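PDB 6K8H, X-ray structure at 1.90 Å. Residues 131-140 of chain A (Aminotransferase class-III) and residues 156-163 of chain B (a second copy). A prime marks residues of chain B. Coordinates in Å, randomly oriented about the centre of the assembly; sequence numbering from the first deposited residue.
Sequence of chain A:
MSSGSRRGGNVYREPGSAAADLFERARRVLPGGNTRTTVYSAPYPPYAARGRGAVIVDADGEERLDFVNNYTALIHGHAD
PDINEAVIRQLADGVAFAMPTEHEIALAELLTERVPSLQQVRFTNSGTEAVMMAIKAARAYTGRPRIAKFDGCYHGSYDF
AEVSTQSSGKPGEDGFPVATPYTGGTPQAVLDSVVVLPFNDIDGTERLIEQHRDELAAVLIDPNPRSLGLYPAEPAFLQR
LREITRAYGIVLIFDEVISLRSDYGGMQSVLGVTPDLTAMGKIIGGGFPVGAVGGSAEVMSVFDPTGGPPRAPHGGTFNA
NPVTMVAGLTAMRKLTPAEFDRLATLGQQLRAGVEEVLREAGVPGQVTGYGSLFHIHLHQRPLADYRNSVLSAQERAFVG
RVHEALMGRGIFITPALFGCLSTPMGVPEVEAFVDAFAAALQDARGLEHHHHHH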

ATOM      1  N   VAL A 131       3.020  -6.627   5.969  1.00  8.42           N
ATOM      2  CA  VAL A 131       2.466  -7.682   6.822  1.00  7.99           C
ATOM      3  C   VAL A 131       1.698  -8.701   5.985  1.00  6.05           C
ATOM      4  O   VAL A 131       1.844  -9.925   6.164  1.00  4.63           O
ATOM      5  CB  VAL A 131       1.583  -7.066   7.927  1.00  6.98           C
ATOM      6  CG1 VAL A 131       0.850  -8.157   8.714  1.00  6.65           C
ATOM      7  CG2 VAL A 131       2.438  -6.248   8.871  1.00 11.48           C
ATOM      8  N   MET A 132       0.872  -8.213   5.051  1.00  6.95           N
ATOM      9  CA  MET A 132       0.147  -9.115   4.167  1.00  6.86           C
ATOM     10  C   MET A 132       1.109 -10.000   3.379  1.00  8.28           C
ATOM     11  O   MET A 132       0.902 -11.210   3.253  1.00  8.86           O
ATOM     12  CB  MET A 132      -0.738  -8.310   3.216  1.00  8.15           C
ATOM     13  CG  MET A 132      -1.338  -9.131   2.079  1.00  9.45           C
ATOM     14  SD  MET A 132      -2.493  -8.152   1.080  1.00 11.84           S
ATOM     15  CE  MET A 132      -1.356  -7.367  -0.068  1.00 12.39           C
ATOM     16  N   MET A 133       2.165  -9.411   2.824  1.00  6.63           N
ATOM     17  CA  MET A 133       3.042 -10.198   1.976  1.00  8.48           C
ATOM     18  C   MET A 133       3.897 -11.167   2.789  1.00  8.00           C
ATOM     19  O   MET A 133       4.261 -12.228   2.279  1.00  6.38           O
ATOM     20  CB  MET A 133       3.910  -9.281   1.123  1.00  6.95           C
ATOM     21  CG  MET A 133       3.129  -8.458   0.070  1.00  9.12           C
ATOM     22  SD  MET A 133       1.937  -9.411  -0.902  1.00 10.67           S
ATOM     23  CE  MET A 133       3.031 -10.627  -1.651  1.00  9.34           C
ATOM     24  N   ALA A 134       4.203 -10.851   4.057  1.00  6.55           N
ATOM     25  CA  ALA A 134       4.875 -11.847   4.899  1.00  8.60           C
ATOM     26  C   ALA A 134       3.955 -13.030   5.193  1.00  7.37           C
ATOM     27  O   ALA A 134       4.387 -14.197   5.172  1.00  7.02           O
ATOM     28  CB  ALA A 134       5.370 -11.205   6.193  1.00  9.76           C
ATOM     29  N   ILE A 135       2.685 -12.749   5.485  1.00  7.78           N
ATOM     30  CA  ILE A 135       1.711 -13.822   5.687  1.00  6.93           C
ATOM     31  C   ILE A 135       1.582 -14.674   4.426  1.00  6.32           C
ATOM     32  O   ILE A 135       1.597 -15.915   4.478  1.00  7.41           O
ATOM     33  CB  ILE A 135       0.352 -13.229   6.101  1.00  5.39           C
ATOM     34  CG1 ILE A 135       0.435 -12.676   7.529  1.00  6.73           C
ATOM     35  CG2 ILE A 135      -0.778 -14.274   5.964  1.00  5.84           C
ATOM     36  CD1 ILE A 135      -0.763 -11.834   7.947  1.00  6.96           C
ATOM     37  N   LYS A 136       1.445 -14.021   3.269  1.00  6.92           N
ATOM     38  CA  LYS A 136       1.296 -14.780   2.031  1.00  7.08           C
ATOM     39  C   LYS A 136       2.561 -15.563   1.714  1.00  7.23           C
ATOM     40  O   LYS A 136       2.490 -16.681   1.186  1.00  7.06           O
ATOM     41  CB  LYS A 136       0.917 -13.849   0.873  1.00  7.12           C
ATOM     42  CG  LYS A 136      -0.496 -13.272   1.024  1.00 10.05           C
ATOM     43  CD  LYS A 136      -0.852 -12.286  -0.071  1.00  9.76           C
ATOM     44  CE  LYS A 136      -1.222 -13.003  -1.341  1.00 13.99           C
ATOM     45  NZ  LYS A 136      -0.923 -12.157  -2.521  1.00 13.13           N
ATOM     46  N   ALA A 137       3.727 -15.014   2.049  1.00  7.64           N
ATOM     47  CA  ALA A 137       4.957 -15.761   1.838  1.00  7.22           C
ATOM     48  C   ALA A 137       4.984 -17.007   2.706  1.00  8.11           C
ATOM     49  O   ALA A 137       5.419 -18.069   2.250  1.00 10.07           O
ATOM     50  CB  ALA A 137       6.173 -14.876   2.120  1.00  7.59           C
ATOM     51  N   ALA A 138       4.540 -16.890   3.965  1.00  6.30           N
ATOM     52  CA  ALA A 138       4.510 -18.041   4.866  1.00  9.88           C
ATOM     53  C   ALA A 138       3.544 -19.114   4.374  1.00 10.09           C
ATOM     54  O   ALA A 138       3.845 -20.315   4.449  1.00  8.40           O
ATOM     55  CB  ALA A 138       4.129 -17.598   6.279  1.00  4.58           C
ATOM     56  N   ARG A 139       2.370 -18.702   3.892  1.00  6.20           N
ATOM     57  CA  ARG A 139       1.456 -19.662   3.278  1.00  7.99           C
ATOM     58  C   ARG A 139       2.111 -20.364   2.095  1.00 10.55           C
ATOM     59  O   ARG A 139       2.009 -21.593   1.957  1.00 11.51           O
ATOM     60  CB  ARG A 139       0.175 -18.961   2.833  1.00  9.31           C
ATOM     61  CG  ARG A 139      -0.680 -18.422   3.984  1.00  8.13           C
ATOM     62  CD  ARG A 139      -2.143 -18.432   3.549  1.00  7.38           C
ATOM     63  NE  ARG A 139      -3.006 -17.591   4.375  1.00  9.76           N
ATOM     64  CZ  ARG A 139      -3.352 -16.354   4.046  1.00 11.38           C
ATOM     65  NH1 ARG A 139      -2.891 -15.829   2.920  1.00 10.91           N
ATOM     66  NH2 ARG A 139      -4.155 -15.649   4.836  1.00 13.95           N
ATOM     67  N   ALA A 140       2.810 -19.606   1.242  1.00  9.12           N
ATOM     68  CA  ALA A 140       3.433 -20.219   0.071  1.00  7.59           C
ATOM     69  C   ALA A 140       4.569 -21.147   0.462  1.00 13.84           C
ATOM     70  O   ALA A 140       4.792 -22.172  -0.193  1.00 13.20           O
ATOM     71  CB  ALA A 140       3.952 -19.145  -0.881  1.00 10.62           C
TER
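Chain B (156-163) GSYDFAEV

Residues 131-140 of chain A form an unbroken α-helical segment: phi runs from -59 to -73° and psi from -28 to -47°, and each amide from Ile135 to Ala140 bonds to the carbonyl four residues earlier at 2.8-3.0 Å, as from Lys136 N to Met132 O (2.9 Å). In chain B, Gly156′, at phi/psi 105/-164, has backbone angles at which a CB would jam against the preceding carbonyl O; Ser157′ and Tyr158′ continue as loop, and a weakly bonded helical turn follows at about 159-162. The pairing follows no single register: Met132 lies nearest Tyr158′ (CA-CA 8.1 Å) and Met133 nearest Ser157′ (CA-CA 8.4 Å), while Lys136 lies nearest Asp159′ (CA-CA 8.3 Å). Side chains must span the gap.

Met132, Lys136 and Arg139, spaced three or four apart, all direct CA-to-CB toward chain B. Met132 is extended through chi1 and chi2 (both t), which place Met132 SD 4.4 Å from Tyr158′ CD1, at the ring's edge, although the Tyr158′ CA-to-CB bond points away; chi3 (p, 85°) then brings Met132 CE 3.4 Å from Ser157′ OG. Met133 starts sideways, and its m, m, m conformation leaves Met133 SD 4.2 Å from Ser157′ OG.

Lys136 (m, t, p, t) bends at chi3, placing NZ within reach of a backbone carbonyl and a carboxylate: Lys136 NZ donates to Ser157′ O at 2.8 Å and to Glu162′ OE2 at 2.9 Å, the latter a salt bridge, with a weak bond to Glu162′ OE1 at 3.2 Å. Glu162′, chi1 p and chi2 t, extends to meet it. Lys136 CD also lies 3.5 Å from Asp159′ OD1, a van der Waals contact.

Asp159′ leaves its backbone sideways, but its carboxylate, with chi1 m, comes nearer. Arg139, m then t, t, forms a salt bridge, Arg139 NH1 to Asp159′ OD2 2.8 Å; the 132° N-H...acceptor angle shows that this hydrogen bond is bent.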

ATOM      1  N   GLY B 156      -4.445  -6.534  -8.272  1.00 10.73           N
ATOM      2  CA  GLY B 156      -3.452  -6.358  -7.223  1.00 13.46           C
ATOM      3  C   GLY B 156      -3.221  -7.632  -6.440  1.00 12.24           C
ATOM      4  O   GLY B 156      -3.604  -8.723  -6.860  1.00  9.47           O
ATOM      5  N   SER B 157      -2.590  -7.482  -5.270  1.00  8.71           N
ATOM      6  CA  SER B 157      -2.098  -8.622  -4.496  1.00  8.57           C
ATOM      7  C   SER B 157      -2.981  -8.999  -3.298  1.00 11.14           C
ATOM      8  O   SER B 157      -2.606  -9.886  -2.521  1.00 10.38           O
ATOM      9  CB  SER B 157      -0.647  -8.360  -4.045  1.00 11.19           C
ATOM     10  OG  SER B 157      -0.523  -7.125  -3.385  1.00 12.82           O
ATOM     11  N   TYR B 158      -4.113  -8.336  -3.100  1.00  9.18           N
ATOM     12  CA  TYR B 158      -5.024  -8.712  -2.020  1.00  8.76           C
ATOM     13  C   TYR B 158      -5.629 -10.094  -2.272  1.00  9.50           C
ATOM     14  O   TYR B 158      -6.200 -10.337  -3.341  1.00  9.11           O
ATOM     15  CB  TYR B 158      -6.122  -7.666  -1.908  1.00  8.91           C
ATOM     16  CG  TYR B 158      -7.182  -7.912  -0.851  1.00  7.32           C
ATOM     17  CD1 TYR B 158      -6.839  -8.297   0.438  1.00  7.71           C
ATOM     18  CD2 TYR B 158      -8.524  -7.714  -1.144  1.00  9.36           C
ATOM     19  CE1 TYR B 158      -7.818  -8.498   1.413  1.00 11.03           C
ATOM     20  CE2 TYR B 158      -9.513  -7.911  -0.186  1.00  9.89           C
ATOM     21  CZ  TYR B 158      -9.155  -8.313   1.090  1.00 10.23           C
ATOM     22  OH  TYR B 158     -10.127  -8.500   2.047  1.00 10.00           O
ATOM     23  N   ASP B 159      -5.551 -10.980  -1.265  1.00  7.88           N
ATOM     24  CA  ASP B 159      -5.920 -12.396  -1.416  1.00 12.06           C
ATOM     25  C   ASP B 159      -7.212 -12.614  -2.210  1.00  9.86           C
ATOM     26  O   ASP B 159      -7.247 -13.375  -3.187  1.00 12.51           O
ATOM     27  CB  ASP B 159      -6.096 -13.046  -0.035  1.00 11.39           C
ATOM     28  CG  ASP B 159      -4.817 -13.082   0.777  1.00 15.58           C
ATOM     29  OD1 ASP B 159      -4.188 -12.021   0.926  1.00 15.57           O
ATOM     30  OD2 ASP B 159      -4.462 -14.166   1.300  1.00 18.04           O
ATOM     31  N   PHE B 160      -8.294 -11.972  -1.774  1.00  8.45           N
ATOM     32  CA  PHE B 160      -9.598 -12.221  -2.379  1.00 10.57           C
ATOM     33  C   PHE B 160      -9.691 -11.638  -3.787  1.00  9.38           C
ATOM     34  O   PHE B 160     -10.344 -12.229  -4.655  1.00 12.09           O
ATOM     35  CB  PHE B 160     -10.695 -11.662  -1.460  1.00  9.01           C
ATOM     36  CG  PHE B 160     -10.692 -12.281  -0.092  1.00 10.53           C
ATOM     37  CD1 PHE B 160     -11.285 -13.514   0.127  1.00 12.16           C
ATOM     38  CD2 PHE B 160     -10.068 -11.651   0.968  1.00 13.45           C
ATOM     39  CE1 PHE B 160     -11.268 -14.097   1.382  1.00 11.31           C
ATOM     40  CE2 PHE B 160     -10.047 -12.229   2.223  1.00 15.48           C
ATOM     41  CZ  PHE B 160     -10.657 -13.455   2.427  1.00 12.29           C
ATOM     42  N   ALA B 161      -9.024 -10.504  -4.040  1.00 10.38           N
ATOM     43  CA  ALA B 161      -9.095  -9.855  -5.345  1.00  8.02           C
ATOM     44  C   ALA B 161      -8.258 -10.558  -6.406  1.00 11.75           C
ATOM     45  O   ALA B 161      -8.515 -10.381  -7.602  1.00 10.04           O
ATOM     46  CB  ALA B 161      -8.650  -8.397  -5.222  1.00  8.60           C
ATOM     47  N   GLU B 162      -7.280 -11.368  -6.009  1.00 10.27           N
ATOM     48  CA  GLU B 162      -6.387 -11.969  -6.982  1.00  9.57           C
ATOM     49  C   GLU B 162      -6.786 -13.390  -7.389  1.00 10.67           C
ATOM     50  O   GLU B 162      -6.153 -13.951  -8.298  1.00  9.81           O
ATOM     51  CB  GLU B 162      -4.951 -11.948  -6.448  1.00 11.30           C
ATOM     52  CG  GLU B 162      -4.720 -12.891  -5.303  1.00 12.34           C
ATOM     53  CD  GLU B 162      -3.279 -12.915  -4.841  1.00 14.18           C
ATOM     54  OE1 GLU B 162      -2.471 -12.109  -5.350  1.00 13.90           O
ATOM     55  OE2 GLU B 162      -2.956 -13.736  -3.960  1.00 12.32           O
ATOM     56  N   VAL B 163      -7.835 -13.967  -6.788  1.00  7.37           N
ATOM     57  CA  VAL B 163      -8.271 -15.309  -7.184  1.00  9.49           C
ATOM     58  C   VAL B 163      -8.571 -15.323  -8.679  1.00  7.96           C
ATOM     59  O   VAL B 163      -9.220 -14.414  -9.201  1.00  8.17           O
ATOM     60  CB  VAL B 163      -9.495 -15.742  -6.357  1.00  8.27           C
ATOM     61  CG1 VAL B 163     -10.206 -16.925  -7.022  1.00 11.75           C
ATOM     62  CG2 VAL B 163      -9.091 -16.112  -4.943  1.00  7.84           C
TER